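Local structure of uncharacterized conserved protein (Staphylococcus epidermidis, 3FRM) at residues Asp162-Leu167 with Asp180-Asp185; Lys186-Asp191 with Arg214-Arg219. The protein is of unknown function but carries a GNAT-type acetyltransferase domain and may therefore transfer acyl groups from a coenzyme A thioester. All coordinates share one frame; numbering follows the deposited sequence.

Interaction 1. Residues Asp162-Leu167 with Asp180-Asp185. With NA (sodium ion), chain G.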
ATOM      1  N   ASP A 162      -4.259  19.153 -24.582  1.00 34.36           N
ATOM      2  CA  ASP A 162      -3.883  17.738 -24.509  1.00 34.71           C
ATOM      3  C   ASP A 162      -4.993  16.693 -24.709  1.00 34.98           C
ATOM      4  O   ASP A 162      -6.217  16.938 -24.620  1.00 33.72           O
ATOM      5  CB  ASP A 162      -3.087  17.425 -23.239  1.00 34.81           C
ATOM      6  CG  ASP A 162      -3.973  17.198 -21.988  1.00 36.77           C
ATOM      7  OD1 ASP A 162      -5.235  17.378 -21.987  1.00 36.02           O
ATOM      8  OD2 ASP A 162      -3.350  16.832 -20.969  1.00 38.89           O
ATOM      9  N   ASP A 163      -4.530  15.487 -24.927  1.00 35.42           N
ATOM     10  CA  ASP A 163      -5.450  14.498 -25.380  1.00 36.55           C
ATOM     11  C   ASP A 163      -6.098  13.693 -24.254  1.00 35.12           C
ATOM     12  O   ASP A 163      -7.243  13.299 -24.381  1.00 35.70           O
ATOM     13  CB  ASP A 163      -4.827  13.707 -26.529  1.00 37.89           C
ATOM     14  CG  ASP A 163      -4.727  14.556 -27.805  1.00 40.41           C
ATOM     15  OD1 ASP A 163      -5.761  15.183 -28.190  1.00 44.47           O
ATOM     16  OD2 ASP A 163      -3.623  14.625 -28.398  1.00 42.49           O
ATOM     17  N   ILE A 164      -5.373  13.545 -23.148  1.00 33.73           N
ATOM     18  CA  ILE A 164      -5.898  13.159 -21.836  1.00 31.49           C
ATOM     19  C   ILE A 164      -7.291  13.737 -21.570  1.00 30.77           C
ATOM     20  O   ILE A 164      -7.514  14.926 -21.766  1.00 30.57           O
ATOM     21  CB  ILE A 164      -4.901  13.610 -20.715  1.00 31.32           C
ATOM     22  CG1 ILE A 164      -3.510  13.047 -21.002  1.00 28.83           C
ATOM     23  CG2 ILE A 164      -5.411  13.236 -19.314  1.00 31.05           C
ATOM     24  CD1 ILE A 164      -2.477  13.210 -19.876  1.00 23.87           C
ATOM     25  N   GLU A 165      -8.233  12.867 -21.182  1.00 30.22           N
ATOM     26  CA  GLU A 165      -9.575  13.290 -20.752  1.00 28.80           C
ATOM     27  C   GLU A 165      -9.683  13.239 -19.222  1.00 26.95           C
ATOM     28  O   GLU A 165      -8.968  12.470 -18.580  1.00 26.51           O
ATOM     29  CB  GLU A 165     -10.677  12.449 -21.393  1.00 29.48           C
ATOM     30  CG  GLU A 165     -11.449  13.110 -22.583  1.00 33.82           C
ATOM     31  CD  GLU A 165     -11.306  14.638 -22.692  1.00 38.17           C
ATOM     32  OE1 GLU A 165     -10.574  15.071 -23.621  1.00 40.31           O
ATOM     33  OE2 GLU A 165     -11.903  15.402 -21.873  1.00 38.43           O
ATOM     34  N   ARG A 166     -10.553  14.079 -18.644  1.00 24.74           N
ATOM     35  CA  ARG A 166     -10.681  14.147 -17.202  1.00 22.51           C
ATOM     36  C   ARG A 166     -12.117  14.112 -16.701  1.00 22.44           C
ATOM     37  O   ARG A 166     -13.042  14.610 -17.362  1.00 22.28           O
ATOM     38  CB  ARG A 166      -9.958  15.371 -16.676  1.00 22.44           C
ATOM     39  CG  ARG A 166      -8.488  15.369 -16.987  1.00 20.51           C
ATOM     40  CD  ARG A 166      -7.959  16.775 -16.930  1.00 22.55           C
ATOM     41  NE  ARG A 166      -6.513  16.793 -16.861  1.00 19.72           N
ATOM     42  CZ  ARG A 166      -5.716  16.944 -17.901  1.00 18.98           C
ATOM     43  NH1 ARG A 166      -6.220  17.118 -19.122  1.00 16.68           N
ATOM     44  NH2 ARG A 166      -4.404  16.883 -17.705  1.00 18.48           N
ATOM     45  N   LEU A 167     -12.311  13.491 -15.534  1.00 21.06           N
ATOM     46  CA  LEU A 167     -13.625  13.451 -14.900  1.00 19.43           C
ATOM     47  C   LEU A 167     -13.734  14.137 -13.524  1.00 18.36           C
ATOM     48  O   LEU A 167     -12.810  14.091 -12.762  1.00 18.79           O
ATOM     49  CB  LEU A 167     -14.068  12.004 -14.815  1.00 19.16           C
ATOM     50  CG  LEU A 167     -14.193  11.387 -16.209  1.00 19.91           C
ATOM     51  CD1 LEU A 167     -14.379   9.866 -16.128  1.00 21.11           C
ATOM     52  CD2 LEU A 167     -15.301  12.037 -17.031  1.00 16.62           C
ATOM     53  N   ASP A 180      -8.048  11.113 -14.318  1.00 20.25           N
ATOM     54  CA  ASP A 180      -7.563  11.272 -15.684  1.00 22.62           C
ATOM     55  C   ASP A 180      -7.623   9.950 -16.446  1.00 23.20           C
ATOM     56  O   ASP A 180      -7.349   8.902 -15.885  1.00 22.09           O
ATOM     57  CB  ASP A 180      -6.100  11.630 -15.632  1.00 22.55           C
ATOM     58  CG  ASP A 180      -5.883  12.959 -15.047  1.00 26.99           C
ATOM     59  OD1 ASP A 180      -4.809  13.532 -15.298  1.00 36.34           O
ATOM     60  OD2 ASP A 180      -6.801  13.468 -14.365  1.00 34.09           O
ATOM     61  N   ILE A 181      -7.958  10.035 -17.729  1.00 24.49           N
ATOM     62  CA  ILE A 181      -7.991   8.879 -18.572  1.00 26.78           C
ATOM     63  C   ILE A 181      -7.254   9.157 -19.849  1.00 26.34           C
ATOM     64  O   ILE A 181      -7.414  10.208 -20.460  1.00 25.88           O
ATOM     65  CB  ILE A 181      -9.442   8.345 -18.874  1.00 27.20           C
ATOM     66  CG1 ILE A 181     -10.372   9.471 -19.275  1.00 29.94           C
ATOM     67  CG2 ILE A 181     -10.018   7.670 -17.658  1.00 28.88           C
ATOM     68  CD1 ILE A 181     -11.108  10.141 -18.097  1.00 35.01           C
ATOM     69  N   ILE A 182      -6.457   8.164 -20.221  1.00 26.82           N
ATOM     70  CA  ILE A 182      -5.644   8.174 -21.408  1.00 27.87           C
ATOM     71  C   ILE A 182      -6.131   6.992 -22.216  1.00 28.19           C
ATOM     72  O   ILE A 182      -6.005   5.817 -21.794  1.00 27.95           O
ATOM     73  CB  ILE A 182      -4.135   7.989 -21.087  1.00 27.79           C
ATOM     74  CG1 ILE A 182      -3.606   9.113 -20.214  1.00 29.20           C
ATOM     75  CG2 ILE A 182      -3.294   7.895 -22.352  1.00 28.80           C
ATOM     76  CD1 ILE A 182      -3.368   8.647 -18.776  1.00 31.74           C
HETATM   77  N   MSE A 183      -6.664   7.300 -23.391  1.00 28.30           N
HETATM   78  CA  MSE A 183      -7.261   6.277 -24.224  1.00 29.41           C
HETATM   79  C   MSE A 183      -6.425   5.923 -25.429  1.00 28.79           C
HETATM   80  O   MSE A 183      -5.811   6.776 -26.029  1.00 29.08           O
HETATM   81  CB  MSE A 183      -8.619   6.735 -24.670  1.00 29.61           C
HETATM   82  CG  MSE A 183      -9.366   7.298 -23.516  1.00 34.68           C
HETATM   83 SE   MSE A 183     -11.037   8.006 -24.147  0.60 51.10          SE
HETATM   84  CE  MSE A 183     -10.360   9.681 -24.985  1.00 44.19           C
ATOM     85  N   THR A 184      -6.411   4.651 -25.775  1.00 27.90           N
ATOM     86  CA  THR A 184      -5.695   4.210 -26.924  1.00 27.25           C
ATOM     87  C   THR A 184      -6.663   3.245 -27.536  1.00 27.74           C
ATOM     88  O   THR A 184      -7.766   3.064 -27.043  1.00 27.56           O
ATOM     89  CB  THR A 184      -4.372   3.496 -26.531  1.00 27.50           C
ATOM     90  OG1 THR A 184      -4.594   2.657 -25.391  1.00 27.55           O
ATOM     91  CG2 THR A 184      -3.273   4.494 -26.150  1.00 24.57           C
ATOM     92  N   ASP A 185      -6.259   2.632 -28.623  1.00 28.28           N
ATOM     93  CA  ASP A 185      -7.072   1.635 -29.252  1.00 28.65           C
ATOM     94  C   ASP A 185      -7.103   0.415 -28.367  1.00 28.28           C
ATOM     95  O   ASP A 185      -8.163  -0.153 -28.137  1.00 28.90           O
ATOM     96  CB  ASP A 185      -6.483   1.272 -30.603  1.00 29.23           C
ATOM     97  CG  ASP A 185      -6.486   2.435 -31.550  1.00 32.58           C
ATOM     98  OD1 ASP A 185      -5.378   2.947 -31.877  1.00 38.88           O
ATOM     99  OD2 ASP A 185      -7.594   2.880 -31.926  1.00 34.72           O
TER
HETATM  100 NA    NA G 252      -7.790  17.301 -23.271  1.00 37.43          NA

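Interaction 2. Residues Lys186-Asp191 with Arg214-Arg219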
ATOM      1  N   LYS A 186      -5.945   0.024 -27.857  1.00 27.15           N
ATOM      2  CA  LYS A 186      -5.797  -1.233 -27.148  1.00 26.51           C
ATOM      3  C   LYS A 186      -6.295  -1.124 -25.712  1.00 25.58           C
ATOM      4  O   LYS A 186      -6.976  -2.010 -25.218  1.00 23.92           O
ATOM      5  CB  LYS A 186      -4.316  -1.606 -27.111  1.00 27.79           C
ATOM      6  CG  LYS A 186      -3.997  -3.081 -27.402  1.00 29.49           C
ATOM      7  CD  LYS A 186      -2.940  -3.644 -26.398  1.00 32.12           C
ATOM      8  CE  LYS A 186      -1.601  -2.889 -26.426  1.00 33.83           C
ATOM      9  NZ  LYS A 186      -0.492  -3.660 -25.765  1.00 33.97           N
ATOM     10  N   THR A 187      -5.959  -0.031 -25.031  1.00 23.82           N
ATOM     11  CA  THR A 187      -6.272   0.043 -23.620  1.00 23.17           C
ATOM     12  C   THR A 187      -6.883   1.370 -23.185  1.00 22.83           C
ATOM     13  O   THR A 187      -6.906   2.354 -23.919  1.00 22.59           O
ATOM     14  CB  THR A 187      -4.999  -0.061 -22.783  1.00 22.74           C
ATOM     15  OG1 THR A 187      -4.109   0.973 -23.200  1.00 24.84           O
ATOM     16  CG2 THR A 187      -4.307  -1.384 -22.925  1.00 22.83           C
ATOM     17  N   ILE A 188      -7.306   1.401 -21.938  1.00 22.31           N
ATOM     18  CA  ILE A 188      -7.504   2.655 -21.286  1.00 22.05           C
ATOM     19  C   ILE A 188      -6.788   2.731 -19.933  1.00 21.96           C
ATOM     20  O   ILE A 188      -6.838   1.810 -19.106  1.00 22.10           O
ATOM     21  CB  ILE A 188      -8.988   2.993 -21.275  1.00 23.34           C
ATOM     22  CG1 ILE A 188      -9.317   4.220 -20.458  1.00 22.78           C
ATOM     23  CG2 ILE A 188      -9.830   1.790 -20.886  1.00 24.12           C
ATOM     24  CD1 ILE A 188     -10.588   4.811 -21.056  1.00 27.49           C
ATOM     25  N   GLU A 189      -6.084   3.839 -19.722  1.00 21.44           N
ATOM     26  CA  GLU A 189      -5.327   4.004 -18.524  1.00 21.30           C
ATOM     27  C   GLU A 189      -5.921   5.103 -17.696  1.00 21.42           C
ATOM     28  O   GLU A 189      -6.286   6.157 -18.217  1.00 21.07           O
ATOM     29  CB  GLU A 189      -3.887   4.316 -18.854  1.00 20.60           C
ATOM     30  CG  GLU A 189      -2.971   4.283 -17.672  1.00 22.57           C
ATOM     31  CD  GLU A 189      -1.695   5.069 -17.961  1.00 28.90           C
ATOM     32  OE1 GLU A 189      -1.225   4.971 -19.122  1.00 28.65           O
ATOM     33  OE2 GLU A 189      -1.172   5.791 -17.055  1.00 31.23           O
ATOM     34  N   ILE A 190      -6.066   4.821 -16.406  1.00 21.69           N
ATOM     35  CA  ILE A 190      -6.432   5.835 -15.463  1.00 22.45           C
ATOM     36  C   ILE A 190      -5.195   6.319 -14.701  1.00 22.86           C
ATOM     37  O   ILE A 190      -4.175   5.638 -14.630  1.00 22.34           O
ATOM     38  CB  ILE A 190      -7.639   5.457 -14.553  1.00 22.62           C
ATOM     39  CG1 ILE A 190      -7.446   4.154 -13.816  1.00 24.37           C
ATOM     40  CG2 ILE A 190      -8.915   5.254 -15.386  1.00 23.86           C
ATOM     41  CD1 ILE A 190      -8.333   4.015 -12.575  1.00 22.48           C
ATOM     42  N   ASP A 191      -5.289   7.526 -14.177  1.00 22.19           N
ATOM     43  CA  ASP A 191      -4.202   8.123 -13.491  1.00 22.39           C
ATOM     44  C   ASP A 191      -4.783   9.263 -12.673  1.00 21.89           C
ATOM     45  O   ASP A 191      -5.759   9.902 -13.075  1.00 21.15           O
ATOM     46  CB  ASP A 191      -3.207   8.682 -14.519  1.00 23.46           C
ATOM     47  CG  ASP A 191      -1.908   9.127 -13.893  1.00 27.41           C
ATOM     48  OD1 ASP A 191      -1.515  10.300 -14.137  1.00 36.45           O
ATOM     49  OD2 ASP A 191      -1.282   8.341 -13.139  1.00 32.00           O
ATOM     50  N   ARG A 214     -17.425   1.803 -18.657  1.00 20.38           N
ATOM     51  CA  ARG A 214     -18.363   1.946 -19.755  1.00 20.68           C
ATOM     52  C   ARG A 214     -17.703   2.629 -20.942  1.00 21.39           C
ATOM     53  O   ARG A 214     -17.914   2.211 -22.073  1.00 21.27           O
ATOM     54  CB  ARG A 214     -19.672   2.648 -19.336  1.00 20.93           C
ATOM     55  CG  ARG A 214     -20.582   1.784 -18.445  1.00 16.64           C
ATOM     56  CD  ARG A 214     -21.895   2.469 -18.082  1.00 17.55           C
ATOM     57  NE  ARG A 214     -21.719   3.830 -17.568  1.00 18.35           N
ATOM     58  CZ  ARG A 214     -21.542   4.150 -16.289  1.00 18.00           C
ATOM     59  NH1 ARG A 214     -21.522   3.206 -15.349  1.00 16.21           N
ATOM     60  NH2 ARG A 214     -21.382   5.428 -15.949  1.00 17.36           N
HETATM   61  N   MSE A 215     -16.865   3.632 -20.696  1.00 21.92           N
HETATM   62  CA  MSE A 215     -16.078   4.186 -21.789  1.00 23.21           C
HETATM   63  C   MSE A 215     -15.163   3.159 -22.418  1.00 23.02           C
HETATM   64  O   MSE A 215     -14.955   3.178 -23.620  1.00 23.40           O
HETATM   65  CB  MSE A 215     -15.206   5.344 -21.349  1.00 23.92           C
HETATM   66  CG  MSE A 215     -15.945   6.525 -20.890  1.00 29.89           C
HETATM   67 SE   MSE A 215     -14.646   7.845 -20.259  0.55 43.01          SE
HETATM   68  CE  MSE A 215     -13.228   6.732 -19.555  1.00 42.75           C
ATOM     69  N   ALA A 216     -14.599   2.258 -21.627  1.00 22.74           N
ATOM     70  CA  ALA A 216     -13.568   1.400 -22.182  1.00 22.69           C
ATOM     71  C   ALA A 216     -14.044   0.495 -23.310  1.00 23.12           C
ATOM     72  O   ALA A 216     -13.246   0.085 -24.160  1.00 23.90           O
ATOM     73  CB  ALA A 216     -12.904   0.609 -21.094  1.00 21.80           C
ATOM     74  N   ASN A 217     -15.341   0.183 -23.325  1.00 23.70           N
ATOM     75  CA  ASN A 217     -15.888  -0.875 -24.170  1.00 23.66           C
ATOM     76  C   ASN A 217     -15.380  -2.241 -23.726  1.00 23.73           C
ATOM     77  O   ASN A 217     -15.656  -2.646 -22.606  1.00 25.11           O
ATOM     78  CB  ASN A 217     -15.590  -0.632 -25.646  1.00 23.80           C
ATOM     79  CG  ASN A 217     -16.582   0.275 -26.283  1.00 24.83           C
ATOM     80  OD1 ASN A 217     -16.347   1.492 -26.381  1.00 27.22           O
ATOM     81  ND2 ASN A 217     -17.727  -0.294 -26.713  1.00 22.27           N
ATOM     82  N   GLU A 218     -14.672  -2.961 -24.590  1.00 22.64           N
ATOM     83  CA  GLU A 218     -13.978  -4.154 -24.136  1.00 21.88           C
ATOM     84  C   GLU A 218     -12.455  -3.955 -23.992  1.00 20.72           C
ATOM     85  O   GLU A 218     -11.701  -4.930 -23.773  1.00 20.94           O
ATOM     86  CB  GLU A 218     -14.356  -5.352 -25.007  1.00 23.00           C
ATOM     87  CG  GLU A 218     -15.893  -5.745 -24.889  1.00 25.39           C
ATOM     88  CD  GLU A 218     -16.117  -7.256 -24.609  1.00 32.35           C
ATOM     89  OE1 GLU A 218     -15.228  -7.911 -23.977  1.00 34.41           O
ATOM     90  OE2 GLU A 218     -17.188  -7.801 -25.018  1.00 35.48           O
ATOM     91  N   ARG A 219     -12.005  -2.704 -24.109  1.00 18.33           N
ATOM     92  CA  ARG A 219     -10.618  -2.372 -23.773  1.00 17.42           C
ATOM     93  C   ARG A 219     -10.339  -2.644 -22.292  1.00 17.03           C
ATOM     94  O   ARG A 219     -11.124  -2.254 -21.434  1.00 16.76           O
ATOM     95  CB  ARG A 219     -10.271  -0.908 -24.080  1.00 16.18           C
ATOM     96  CG  ARG A 219     -10.159  -0.575 -25.550  1.00 15.81           C
ATOM     97  CD  ARG A 219     -10.061   0.921 -25.832  1.00 16.94           C
ATOM     98  NE  ARG A 219     -11.244   1.716 -25.467  1.00 19.48           N
ATOM     99  CZ  ARG A 219     -11.369   3.038 -25.666  1.00 21.72           C
ATOM    100  NH1 ARG A 219     -10.397   3.749 -26.234  1.00 24.00           N
ATOM    101  NH2 ARG A 219     -12.459   3.682 -25.270  1.00 21.19           N
TER

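Interaction 1. Residues Asp162-Leu167 with Asp180-Asp185
Strands 165-171 and 174-183 form an antiparallel beta hairpin, and its open end runs into a sodium site. Glu165 and Ile181 are a hydrogen-bonded pair: Glu165 N donates to Ile181 O at 2.9 Å, nearly along the C=O axis, and Ile181 N returns a straighter bond (166°) to Glu165 O. Packing is tightest on the face carrying these two side chains. Ile181 CG1 takes the crowded position between backbone N and carbonyl carbon (chi1 47°), which lays CD1 over the strand, 3.2 Å from Glu165 O and 3.8 Å from Leu167 CG. On the other face the non-hydrogen-bonded pair Arg166 and Asp180 is looser. Their side chains run alongside each other, but Asp180 OD1 stands well out of the guanidinium plane, 4.0 Å from Arg166 NE, a long, purely electrostatic bridge; NE is buried without a hydrogen-bond partner. The guanidinium instead meets Asp162 in plane, NH1 reaching the syn lone pair of OD1 at 3.0 Å. That same OD1 and the carbonyl oxygens of Asp162 (2.1 Å) and Ile164 bind sodium, completed by Tyr159 and Asn160. Toward solvent, Met183 (selenomethionine) only brushes Glu165, CE to CG 4.3 Å. Helix 204-216 packs on Leu167 and Ile181, Tyr132 OH hydrogen-bonds to Asp180 OD2, and strands 120-123 and 188-195 flank the hairpin in the sheet.

Interaction 2. Residues Lys186-Asp191 with Arg214-Arg219
A beta-alpha-beta unit, strand 188-195, helix 204-216 and strand 221-225, is joined here where the start of its first strand meets the end of its helix. Ile188 carries the apolar part. With CG1 anti to the backbone N (chi1 173°), CG2 takes the crowded place between N and the carbonyl carbon and meets Ala216 CB at 3.3 Å, while CD1 reaches the CE methyl of Met215 (selenomethionine) at 3.6 Å, the two chains crossing at about a right angle. After the helix, Asn217, with positive phi, is the second residue of a type II' turn from Ala216 to Arg219. Arg219 then folds back, bent at chi3 (-65°), and lays its methylenes along the other backbone, CG 3.5 Å from Lys186 O. Its guanidinium edge faces the helix end: NE donates to Ala216 O at 2.9 Å, almost straight at 170°, and NH2 to Met215 O at 3.0 Å, both from above the carbonyl planes. Ala216 O also accepts Arg219 N, and NH1 hydrogen-bonds to Thr184 O. The aliphatic part of Arg219 thus serves the contact, while its charged tip gathers carbonyls from the helix's C-terminal end and the loop before strand 188-195; its positive charge probably complements the helix dipole's negative end.

Along the chain the two contacts follow in series, neither nested nor crossed. Interaction 1 closes first, pairing the start of strand 165-171 with the end of 174-183, away from the hairpin turn. The chain then turns directly into strand 188-195, and interaction 2 closes a longer loop that passes through helix 204-216. Their centres lie 9 Å apart, and they touch: Ile182 N lies 2.8 Å from Glu189 O where the two strands are sheet neighbours, and Ile181 CG2 packs against Ile190 CG2. Asp185 O packs on Arg219 CD at 3.2 Å. Together they join the sodium-site loop, three consecutive antiparallel strands and the helix packed on them, within the acetyltransferase-like part of the chain.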